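Local atomic coordinates of DsbA family protein (Salmonella typhimurium, PDB entry 7JVE), a protein that acts as a trimeric thioredoxin-like enzyme of the DsbA family, with both thiol oxidase and disulfide isomerase activities. Residues M88-Q93 with D152-L157. Residues are numbered along the deposited sequence; the frame is centred on the assembly and turned at random.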
loop_
_atom_site.group_PDB
_atom_site.type_symbol
_atom_site.label_atom_id
_atom_site.label_comp_id
_atom_site.label_asym_id
_atom_site.label_seq_id
_atom_site.Cartn_x
_atom_site.Cartn_y
_atom_site.Cartn_z
ATOM N N MET A 88 -21.733 -3.755 -16.255
ATOM C CA MET A 88 -20.411 -3.190 -16.000
ATOM C C MET A 88 -20.514 -1.710 -15.654
ATOM O O MET A 88 -20.930 -0.895 -16.489
ATOM C CB MET A 88 -19.464 -3.409 -17.184
ATOM C CG MET A 88 -19.333 -4.868 -17.623
ATOM S SD MET A 88 -18.735 -5.153 -19.313
ATOM C CE MET A 88 -20.001 -4.369 -20.322
ATOM N N PHE A 89 -20.138 -1.383 -14.416
ATOM C CA PHE A 89 -19.973 -0.014 -13.949
ATOM C C PHE A 89 -18.528 0.422 -14.191
ATOM O O PHE A 89 -17.587 -0.191 -13.674
ATOM C CB PHE A 89 -20.334 0.081 -12.470
ATOM C CG PHE A 89 -21.789 -0.170 -12.194
ATOM C CD1 PHE A 89 -22.300 -1.462 -12.225
ATOM C CD2 PHE A 89 -22.661 0.903 -11.956
ATOM C CE1 PHE A 89 -23.649 -1.698 -11.962
ATOM C CE2 PHE A 89 -24.005 0.689 -11.700
ATOM C CZ PHE A 89 -24.516 -0.620 -11.698
ATOM N N PHE A 90 -18.357 1.476 -14.982
ATOM C CA PHE A 90 -17.035 1.916 -15.376
ATOM C C PHE A 90 -17.076 3.417 -15.629
ATOM O O PHE A 90 -18.129 3.996 -15.927
ATOM C CB PHE A 90 -16.548 1.189 -16.635
ATOM C CG PHE A 90 -17.358 1.525 -17.843
ATOM C CD1 PHE A 90 -18.554 0.873 -18.094
ATOM C CD2 PHE A 90 -16.970 2.558 -18.688
ATOM C CE1 PHE A 90 -19.321 1.221 -19.187
ATOM C CE2 PHE A 90 -17.725 2.893 -19.784
ATOM C CZ PHE A 90 -18.898 2.228 -20.035
ATOM N N ASP A 91 -15.905 4.030 -15.479
ATOM C CA ASP A 91 -15.636 5.423 -15.808
ATOM C C ASP A 91 -14.570 5.409 -16.901
ATOM O O ASP A 91 -13.584 4.669 -16.792
ATOM C CB ASP A 91 -15.166 6.162 -14.538
ATOM C CG ASP A 91 -14.864 7.647 -14.750
ATOM O OD1 ASP A 91 -14.581 8.097 -15.890
ATOM O OD2 ASP A 91 -14.882 8.369 -13.716
ATOM N N TYR A 92 -14.775 6.183 -17.971
ATOM C CA TYR A 92 -13.768 6.184 -19.024
ATOM C C TYR A 92 -12.401 6.665 -18.528
ATOM O O TYR A 92 -11.380 6.308 -19.125
ATOM C CB TYR A 92 -14.212 7.031 -20.215
ATOM C CG TYR A 92 -15.241 6.351 -21.088
ATOM C CD1 TYR A 92 -14.898 5.244 -21.878
ATOM C CD2 TYR A 92 -16.552 6.800 -21.124
ATOM C CE1 TYR A 92 -15.833 4.616 -22.678
ATOM C CE2 TYR A 92 -17.509 6.174 -21.927
ATOM C CZ TYR A 92 -17.144 5.083 -22.698
ATOM O OH TYR A 92 -18.084 4.468 -23.503
ATOM N N GLN A 93 -12.344 7.450 -17.454
ATOM C CA GLN A 93 -11.066 7.924 -16.938
ATOM C C GLN A 93 -10.514 7.055 -15.817
ATOM O O GLN A 93 -9.468 7.372 -15.253
ATOM C CB GLN A 93 -11.195 9.369 -16.474
ATOM C CG GLN A 93 -11.394 10.292 -17.635
ATOM C CD GLN A 93 -11.160 11.721 -17.265
ATOM O OE1 GLN A 93 -10.019 12.202 -17.310
ATOM N NE2 GLN A 93 -12.237 12.429 -16.899
ATOM N N ASP A 152 -17.543 -0.143 -30.518
ATOM C CA ASP A 152 -16.402 0.498 -31.189
ATOM C C ASP A 152 -16.109 1.866 -30.600
ATOM O O ASP A 152 -14.948 2.224 -30.376
ATOM C CB ASP A 152 -16.601 0.678 -32.705
ATOM C CG ASP A 152 -16.780 -0.619 -33.434
ATOM O OD1 ASP A 152 -17.598 -0.665 -34.379
ATOM O OD2 ASP A 152 -16.127 -1.610 -33.039
ATOM N N TRP A 153 -17.152 2.669 -30.397
ATOM C CA TRP A 153 -16.950 3.988 -29.812
ATOM C C TRP A 153 -16.343 3.869 -28.416
ATOM O O TRP A 153 -15.385 4.570 -28.068
ATOM C CB TRP A 153 -18.283 4.739 -29.775
ATOM C CG TRP A 153 -18.354 5.740 -28.694
ATOM C CD1 TRP A 153 -18.974 5.598 -27.482
ATOM C CD2 TRP A 153 -17.760 7.045 -28.695
ATOM N NE1 TRP A 153 -18.818 6.746 -26.736
ATOM C CE2 TRP A 153 -18.080 7.650 -27.452
ATOM C CE3 TRP A 153 -17.004 7.771 -29.630
ATOM C CZ2 TRP A 153 -17.666 8.952 -27.116
ATOM C CZ3 TRP A 153 -16.591 9.065 -29.295
ATOM C CH2 TRP A 153 -16.926 9.640 -28.044
ATOM N N HIS A 154 -16.905 2.981 -27.606
ATOM C CA HIS A 154 -16.438 2.767 -26.245
ATOM C C HIS A 154 -14.959 2.396 -26.224
ATOM O O HIS A 154 -14.160 3.012 -25.509
ATOM C CB HIS A 154 -17.332 1.689 -25.623
ATOM C CG HIS A 154 -16.805 1.063 -24.372
ATOM N ND1 HIS A 154 -17.246 1.427 -23.120
ATOM C CD2 HIS A 154 -15.930 0.047 -24.181
ATOM C CE1 HIS A 154 -16.644 0.688 -22.211
ATOM N NE2 HIS A 154 -15.840 -0.161 -22.827
ATOM N N ASN A 155 -14.567 1.399 -27.017
ATOM C CA ASN A 155 -13.160 1.019 -27.067
ATOM C C ASN A 155 -12.295 2.150 -27.607
ATOM O O ASN A 155 -11.156 2.342 -27.155
ATOM C CB ASN A 155 -12.985 -0.225 -27.922
ATOM C CG ASN A 155 -13.600 -1.450 -27.287
ATOM O OD1 ASN A 155 -13.598 -1.577 -26.072
ATOM N ND2 ASN A 155 -14.136 -2.352 -28.107
ATOM N N ALA A 156 -12.807 2.906 -28.583
ATOM C CA ALA A 156 -11.999 3.970 -29.158
ATOM C C ALA A 156 -11.726 5.063 -28.132
ATOM O O ALA A 156 -10.638 5.647 -28.122
ATOM C CB ALA A 156 -12.690 4.552 -30.394
ATOM N N LEU A 157 -12.691 5.330 -27.254
ATOM C CA LEU A 157 -12.505 6.359 -26.247
ATOM C C LEU A 157 -11.416 5.961 -25.254
ATOM O O LEU A 157 -10.477 6.729 -25.016
ATOM C CB LEU A 157 -13.837 6.644 -25.563
ATOM C CG LEU A 157 -13.875 7.901 -24.694
ATOM C CD1 LEU A 157 -13.299 9.094 -25.441
ATOM C CD2 LEU A 157 -15.303 8.182 -24.208
HETATM O O HOH W 1 -20.123 6.275 -24.166
#
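Tyr92 lies between an aliphatic and an aromatic neighbour: Leu157 CD2 sits over the centre of one ring face, and Phe90 CE2 stands above the opposite face, displaced toward the rim. The methyl makes a CH-pi contact, with Leu157 CD2 3.5 Å from the Tyr92 ring centroid and only 8° off the ring normal. The Leu157 side chain crosses that of Tyr92 at about a right angle.

Phe90 in turn offers one face to His154, whose CG lies anti to the backbone N, a torsion that carries the ring tip out to Phe90 and Tyr92. The Phe90 and His154 side chains meet tip to tip in an offset edge-to-face pair, the planes 84° apart, with His154 CE1 3.5 Å from Phe90 CE2. The CZ end of the Tyr92 ring lies at the edge of Phe90, in its plane; the Tyr92 and His154 rings meet obliquely, which completes a three-ring cluster.

Polar atoms join this cluster at the phenol end. His154 ND1 donates a weak hydrogen bond to Tyr92 OH (3.2 Å, N-H...O angle 134°), meeting the hydroxyl with the imidazole edge. A water accepts from both Tyr92 OH, at 2.8 Å, and Trp153 NE1, at 2.9 Å; it lies in the indole plane and links two groups that do not bond directly. The hydroxyl thus gives its proton to the water and accepts only a weak bond from His154.

The cluster attaches helix 147-159 to the end of the central strand 84-90 and to the loop that leads into the redox-active Cys94-Cys97 disulfide of this thioredoxin fold. Tyr158 and Phe118 extend the aromatic packing around His154, while Ala134 of helix 128-145 touches both Tyr92 and Leu157. Farther out, Trp153 packs between helices 128-145 and 169-176, against Val137 and Val172.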